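Local coordinates for protein proline dehydrogenase (Deinococcus radiodurans, PDB 4H6Q) that oxidises L-proline to delta-1-pyrroline-5-carboxylate with FAD as cofactor, passing the electrons to a quinone in the first step of proline breakdown to glutamate, at residues D79-L84 against R121-K126; Q150-V155 against A179-L184. All blocks are in the same frame, centred on the assembly; numbering follows the deposited sequence.

Both contacts lie in the outer layer of the (beta/alpha)8 barrel: contact 1 joins two neighbouring helices, contact 2 a helix and the turn that follows the next one. They follow one another along the chain. Their centres lie about 21 Å apart, yet they touch: helix 115-129, carrying 121-126, packs against helix 144-158, carrying 150-155, with Ile124 CD1 3.9 Å from Leu154 CD1 and Arg121 CG 3.8 Å from Leu154 CD2. Neither contact lines the active site. The side chain of Val81 in contact 1 is about 13 Å from the bound tetrahydrofuran-2-carboxylic acid and about 9 Å from the side chain of substrate-binding Lys100; that of Phe151 in contact 2 is about 12 Å from FAD.

Contact 1. Residues D79-L84 against R121-K126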
loop_
_atom_site.group_PDB
_atom_site.type_symbol
_atom_site.label_atom_id
_atom_site.label_comp_id
_atom_site.label_asym_id
_atom_site.label_seq_id
_atom_site.Cartn_x
_atom_site.Cartn_y
_atom_site.Cartn_z
ATOM N N ASP A 79 -0.960 15.717 -8.987
ATOM C CA ASP A 79 -2.132 16.575 -8.917
ATOM C C ASP A 79 -3.427 15.756 -8.909
ATOM O O ASP A 79 -4.391 16.112 -8.206
ATOM C CB ASP A 79 -2.123 17.565 -10.083
ATOM C CG ASP A 79 -1.014 18.592 -9.988
ATOM O OD1 ASP A 79 -0.558 18.867 -8.862
ATOM O OD2 ASP A 79 -0.687 19.172 -11.040
ATOM N N ASP A 80 -3.465 14.656 -9.651
ATOM C CA ASP A 80 -4.587 13.750 -9.626
ATOM C C ASP A 80 -4.767 13.018 -8.311
ATOM O O ASP A 80 -5.903 12.791 -7.874
ATOM C CB ASP A 80 -4.491 12.777 -10.791
ATOM C CG ASP A 80 -4.710 13.435 -12.140
ATOM O OD1 ASP A 80 -5.317 14.517 -12.199
ATOM O OD2 ASP A 80 -4.323 12.815 -13.158
ATOM N N VAL A 81 -3.673 12.728 -7.624
ATOM C CA VAL A 81 -3.763 12.183 -6.257
ATOM C C VAL A 81 -4.336 13.230 -5.288
ATOM O O VAL A 81 -5.183 12.892 -4.443
ATOM C CB VAL A 81 -2.394 11.662 -5.758
ATOM C CG1 VAL A 81 -2.483 11.198 -4.313
ATOM C CG2 VAL A 81 -1.886 10.513 -6.660
ATOM N N ILE A 82 -3.929 14.498 -5.451
ATOM C CA ILE A 82 -4.528 15.569 -4.646
ATOM C C ILE A 82 -6.018 15.690 -4.933
ATOM O O ILE A 82 -6.814 15.881 -3.994
ATOM C CB ILE A 82 -3.736 16.864 -4.800
ATOM C CG1 ILE A 82 -2.389 16.670 -4.097
ATOM C CG2 ILE A 82 -4.478 18.089 -4.227
ATOM C CD1 ILE A 82 -1.256 17.679 -4.431
ATOM N N LYS A 83 -6.450 15.586 -6.205
ATOM C CA LYS A 83 -7.886 15.634 -6.525
ATOM C C LYS A 83 -8.612 14.490 -5.824
ATOM O O LYS A 83 -9.736 14.646 -5.314
ATOM C CB LYS A 83 -8.120 15.531 -8.041
ATOM C CG LYS A 83 -7.714 16.768 -8.789
ATOM C CD LYS A 83 -7.967 16.578 -10.284
ATOM C CE LYS A 83 -7.363 17.725 -11.109
ATOM N NZ LYS A 83 -6.330 18.484 -10.308
ATOM N N LEU A 84 -7.997 13.322 -5.762
ATOM C CA LEU A 84 -8.581 12.185 -5.047
ATOM C C LEU A 84 -8.750 12.493 -3.571
ATOM O O LEU A 84 -9.791 12.205 -2.977
ATOM C CB LEU A 84 -7.656 10.987 -5.246
ATOM C CG LEU A 84 -7.939 9.779 -4.357
ATOM C CD1 LEU A 84 -9.274 9.133 -4.712
ATOM C CD2 LEU A 84 -6.756 8.797 -4.446
ATOM N N ARG A 121 5.666 15.688 -0.746
ATOM C CA ARG A 121 5.380 16.724 0.247
ATOM C C ARG A 121 4.008 17.346 0.032
ATOM O O ARG A 121 3.248 17.568 0.992
ATOM C CB ARG A 121 6.445 17.825 0.198
ATOM C CG ARG A 121 7.752 17.437 0.867
ATOM C CD ARG A 121 8.794 18.499 0.600
ATOM N NE ARG A 121 9.990 18.219 1.382
ATOM C CZ ARG A 121 11.223 18.494 0.991
ATOM N NH1 ARG A 121 11.427 19.029 -0.197
ATOM N NH2 ARG A 121 12.250 18.195 1.774
ATOM N N ARG A 122 3.650 17.647 -1.213
ATOM C CA ARG A 122 2.355 18.276 -1.518
ATOM C C ARG A 122 1.204 17.322 -1.212
ATOM O O ARG A 122 0.159 17.737 -0.665
ATOM C CB ARG A 122 2.286 18.699 -2.997
ATOM C CG ARG A 122 3.392 19.645 -3.413
ATOM C CD ARG A 122 3.152 20.167 -4.816
ATOM N NE ARG A 122 3.032 19.176 -5.880
ATOM C CZ ARG A 122 1.912 18.975 -6.598
ATOM N NH1 ARG A 122 0.793 19.635 -6.345
ATOM N NH2 ARG A 122 1.922 18.145 -7.586
ATOM N N ILE A 123 1.371 16.054 -1.584
ATOM C CA ILE A 123 0.358 15.048 -1.313
ATOM C C ILE A 123 0.150 14.853 0.202
ATOM O O ILE A 123 -1.000 14.837 0.697
ATOM C CB ILE A 123 0.736 13.727 -2.009
ATOM C CG1 ILE A 123 0.671 13.909 -3.556
ATOM C CG2 ILE A 123 -0.109 12.539 -1.514
ATOM C CD1 ILE A 123 1.366 12.766 -4.329
ATOM N N ILE A 124 1.250 14.693 0.938
ATOM C CA ILE A 124 1.130 14.425 2.367
ATOM C C ILE A 124 0.578 15.656 3.095
ATOM O O ILE A 124 -0.253 15.519 4.007
ATOM C CB ILE A 124 2.476 13.993 2.976
ATOM C CG1 ILE A 124 2.985 12.712 2.314
ATOM C CG2 ILE A 124 2.336 13.830 4.529
ATOM C CD1 ILE A 124 4.475 12.483 2.552
ATOM N N ALA A 125 1.001 16.861 2.703
ATOM C CA ALA A 125 0.477 18.081 3.333
ATOM C C ALA A 125 -1.046 18.136 3.178
ATOM O O ALA A 125 -1.750 18.505 4.120
ATOM C CB ALA A 125 1.148 19.310 2.711
ATOM N N LYS A 126 -1.567 17.799 1.999
ATOM C CA LYS A 126 -3.003 17.849 1.744
ATOM C C LYS A 126 -3.724 16.785 2.570
ATOM O O LYS A 126 -4.759 17.079 3.233
ATOM C CB LYS A 126 -3.317 17.739 0.237
ATOM C CG LYS A 126 -4.772 17.890 -0.120
ATOM C CD LYS A 126 -5.422 19.164 0.368
ATOM C CE LYS A 126 -4.889 20.363 -0.366
ATOM N NZ LYS A 126 -5.803 21.491 -0.129
#
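Asp79 and Arg122 meet in a salt bridge in which one carboxylate oxygen takes both guanidinium ends. Asp79 OD1 lies 2.9 Å from Arg122 NH2 and 3.0 Å from Arg122 NH1, near the guanidinium plane, while the carboxylate is turned 76° out of that plane. Both bonds are bent; NH1 comes nearly along the C-O axis of OD1, whereas NH2 meets it from above the carboxylate plane. Ile82 CD1 approaches Arg122 NH1 obliquely, to 3.4 Å, crossing the arginine at about a right angle. An alanine in place of Arg122 would probably leave the Asp79 carboxylate without its positive mate and take the guanidinium from beside Ile82 CD1, where only the CB contact would remain. Deeper in, Val81 CG1 rests 3.9 Å from Ile123 CG2, and Ile82 CG1 meets Ile123 CG1. Helices 71-90 and 115-129 are neighbours in the outer layer of the (beta/alpha)8 barrel; segments 79-84 and 121-126 run almost parallel, their axes 9.5 Å apart at closest. Val81 and Ile123 also touch Ile99 of strand 96-99. Lys126 CG, anti to the backbone N (chi1 -175°), lies 4.1 Å from Ile82 CG2; NZ bridges to Glu86. Asn119 OD1 accepts from Arg122 NH2, helping position the guanidinium.

Contact 2. Residues Q150-V155 against A179-L184; sequences QFRTLV and ASLDDL
Leu184 is the bump that fills the hollow formed by Phe151, Arg152 and Val155 on one side of helix 144-158. The contact belongs to the outer layer of the (beta/alpha)8 barrel: 150-155 lies on one layer helix, and 179-184 runs from the end of the next, helix 174-180, into a 3-10 turn ahead of strand 188-191. One methyl of Leu184, CD1, sits over the centre of the Arg152 guanidinium, 4.0 Å above its plane, and also reaches Phe151 CE2. The other, CD2, is wedged between Val155 CG1, 3.9 Å away, and Arg152 NH1. Leu181 supplies a second bump: its CD2 comes up to the edge of the Phe151 ring, 4.2 Å from CD2 of that phenylalanine. Within the helix Val155 CG2 lies over one face of this ring, 3.4 Å above its plane and offset toward the rim. Further in, Phe151 touches Leu136 and Thr165 of strands 133-136 and 163-168, and Pro186 abuts both Phe151 and Leu181. At the outer margin Arg152 reaches across Leu184; a bend at chi3 (-70°) turns NE out of the extended line of the chain, and the guanidinium closes an end-on, two-pronged salt bridge with Asp183. The guanidinium and carboxylate are almost coplanar, 4° apart, and each oxygen offers its syn lone pair. Arg152 NH1 meets Asp183 OD2 at 2.8 Å and Arg152 NH2 meets Asp183 OD1 at 3.0 Å, both bonds nearly straight at 175°. A water continues the polar network, accepting from Arg152 NH2 at 3.1 Å and donating to Ser180 OG, which is also hydrogen-bonded to Asp177 O.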
loop_
_atom_site.group_PDB
_atom_site.type_symbol
_atom_site.label_atom_id
_atom_site.label_comp_id
_atom_site.label_asym_id
_atom_site.label_seq_id
_atom_site.Cartn_x
_atom_site.Cartn_y
_atom_site.Cartn_z
ATOM N N GLN A 150 13.861 8.975 1.863
ATOM C CA GLN A 150 12.792 9.952 1.692
ATOM C C GLN A 150 11.713 9.778 2.766
ATOM O O GLN A 150 11.183 10.775 3.303
ATOM C CB GLN A 150 12.218 9.885 0.293
ATOM C CG GLN A 150 13.209 10.311 -0.784
ATOM C CD GLN A 150 12.698 10.177 -2.208
ATOM O OE1 GLN A 150 11.887 9.317 -2.522
ATOM N NE2 GLN A 150 13.186 11.058 -3.083
ATOM N N PHE A 151 11.406 8.525 3.120
ATOM C CA PHE A 151 10.487 8.261 4.241
ATOM C C PHE A 151 10.962 8.926 5.533
ATOM O O PHE A 151 10.184 9.637 6.205
ATOM C CB PHE A 151 10.297 6.765 4.447
ATOM C CG PHE A 151 9.453 6.443 5.631
ATOM C CD1 PHE A 151 8.093 6.811 5.668
ATOM C CD2 PHE A 151 9.994 5.752 6.705
ATOM C CE1 PHE A 151 7.320 6.527 6.786
ATOM C CE2 PHE A 151 9.200 5.457 7.830
ATOM C CZ PHE A 151 7.849 5.826 7.865
ATOM N N ARG A 152 12.238 8.757 5.880
ATOM C CA ARG A 152 12.762 9.372 7.106
ATOM C C ARG A 152 12.650 10.896 7.026
ATOM O O ARG A 152 12.206 11.544 7.993
ATOM C CB ARG A 152 14.214 8.921 7.316
ATOM C CG ARG A 152 14.902 9.593 8.488
ATOM C CD ARG A 152 16.291 8.992 8.770
ATOM N NE ARG A 152 16.201 7.640 9.321
ATOM C CZ ARG A 152 16.000 7.352 10.608
ATOM N NH1 ARG A 152 15.863 8.331 11.513
ATOM N NH2 ARG A 152 15.941 6.072 11.020
ATOM N N THR A 153 13.012 11.486 5.878
ATOM C CA THR A 153 12.839 12.930 5.708
ATOM C C THR A 153 11.364 13.368 5.927
ATOM O O THR A 153 11.079 14.349 6.628
ATOM C CB THR A 153 13.312 13.358 4.314
ATOM O OG1 THR A 153 14.706 13.078 4.211
ATOM C CG2 THR A 153 13.044 14.847 4.028
ATOM N N LEU A 154 10.437 12.635 5.325
ATOM C CA LEU A 154 9.040 13.009 5.343
ATOM C C LEU A 154 8.428 12.820 6.727
ATOM O O LEU A 154 7.564 13.628 7.141
ATOM C CB LEU A 154 8.232 12.245 4.282
ATOM C CG LEU A 154 8.623 12.674 2.862
ATOM C CD1 LEU A 154 8.191 11.607 1.850
ATOM C CD2 LEU A 154 8.040 14.072 2.510
ATOM N N VAL A 155 8.831 11.783 7.455
ATOM C CA VAL A 155 8.386 11.639 8.853
ATOM C C VAL A 155 8.825 12.864 9.669
ATOM O O VAL A 155 8.045 13.423 10.473
ATOM C CB VAL A 155 8.932 10.341 9.503
ATOM C CG1 VAL A 155 8.743 10.344 11.048
ATOM C CG2 VAL A 155 8.249 9.136 8.906
ATOM N N ALA A 179 14.626 -2.471 11.832
ATOM C CA ALA A 179 15.292 -2.032 13.051
ATOM C C ALA A 179 15.872 -0.630 12.921
ATOM O O ALA A 179 15.823 0.143 13.896
ATOM C CB ALA A 179 16.410 -3.042 13.432
ATOM N N SER A 180 16.386 -0.278 11.733
ATOM C CA SER A 180 17.008 1.032 11.539
ATOM C C SER A 180 16.004 2.165 11.646
ATOM O O SER A 180 16.368 3.317 11.901
ATOM C CB SER A 180 17.725 1.113 10.181
ATOM O OG SER A 180 16.768 1.335 9.119
ATOM N N LEU A 181 14.723 1.839 11.504
ATOM C CA LEU A 181 13.662 2.832 11.483
ATOM C C LEU A 181 12.993 3.027 12.846
ATOM O O LEU A 181 12.112 3.904 12.979
ATOM C CB LEU A 181 12.595 2.475 10.424
ATOM C CG LEU A 181 13.097 2.562 8.969
ATOM C CD1 LEU A 181 12.099 1.866 8.070
ATOM C CD2 LEU A 181 13.285 4.013 8.542
ATOM N N ASP A 182 13.383 2.237 13.855
ATOM C CA ASP A 182 12.627 2.231 15.117
ATOM C C ASP A 182 12.558 3.580 15.832
ATOM O O ASP A 182 11.586 3.853 16.551
ATOM C CB ASP A 182 13.145 1.174 16.105
ATOM C CG ASP A 182 12.489 -0.197 15.927
ATOM O OD1 ASP A 182 11.355 -0.277 15.439
ATOM O OD2 ASP A 182 13.091 -1.222 16.334
ATOM N N ASP A 183 13.555 4.435 15.636
ATOM C CA ASP A 183 13.560 5.744 16.297
ATOM C C ASP A 183 12.431 6.635 15.796
ATOM O O ASP A 183 12.011 7.577 16.488
ATOM C CB ASP A 183 14.913 6.465 16.097
ATOM C CG ASP A 183 15.249 6.631 14.619
ATOM O OD1 ASP A 183 15.413 5.608 13.904
ATOM O OD2 ASP A 183 15.322 7.779 14.156
ATOM N N LEU A 184 11.912 6.323 14.609
ATOM C CA LEU A 184 10.836 7.105 14.043
ATOM C C LEU A 184 9.454 6.637 14.532
ATOM O O LEU A 184 8.440 7.271 14.200
ATOM C CB LEU A 184 10.840 6.967 12.484
ATOM C CG LEU A 184 12.117 7.516 11.832
ATOM C CD1 LEU A 184 12.032 7.220 10.334
ATOM C CD2 LEU A 184 12.319 8.995 12.039
HETATM O O HOH W 1 16.724 4.175 8.670
#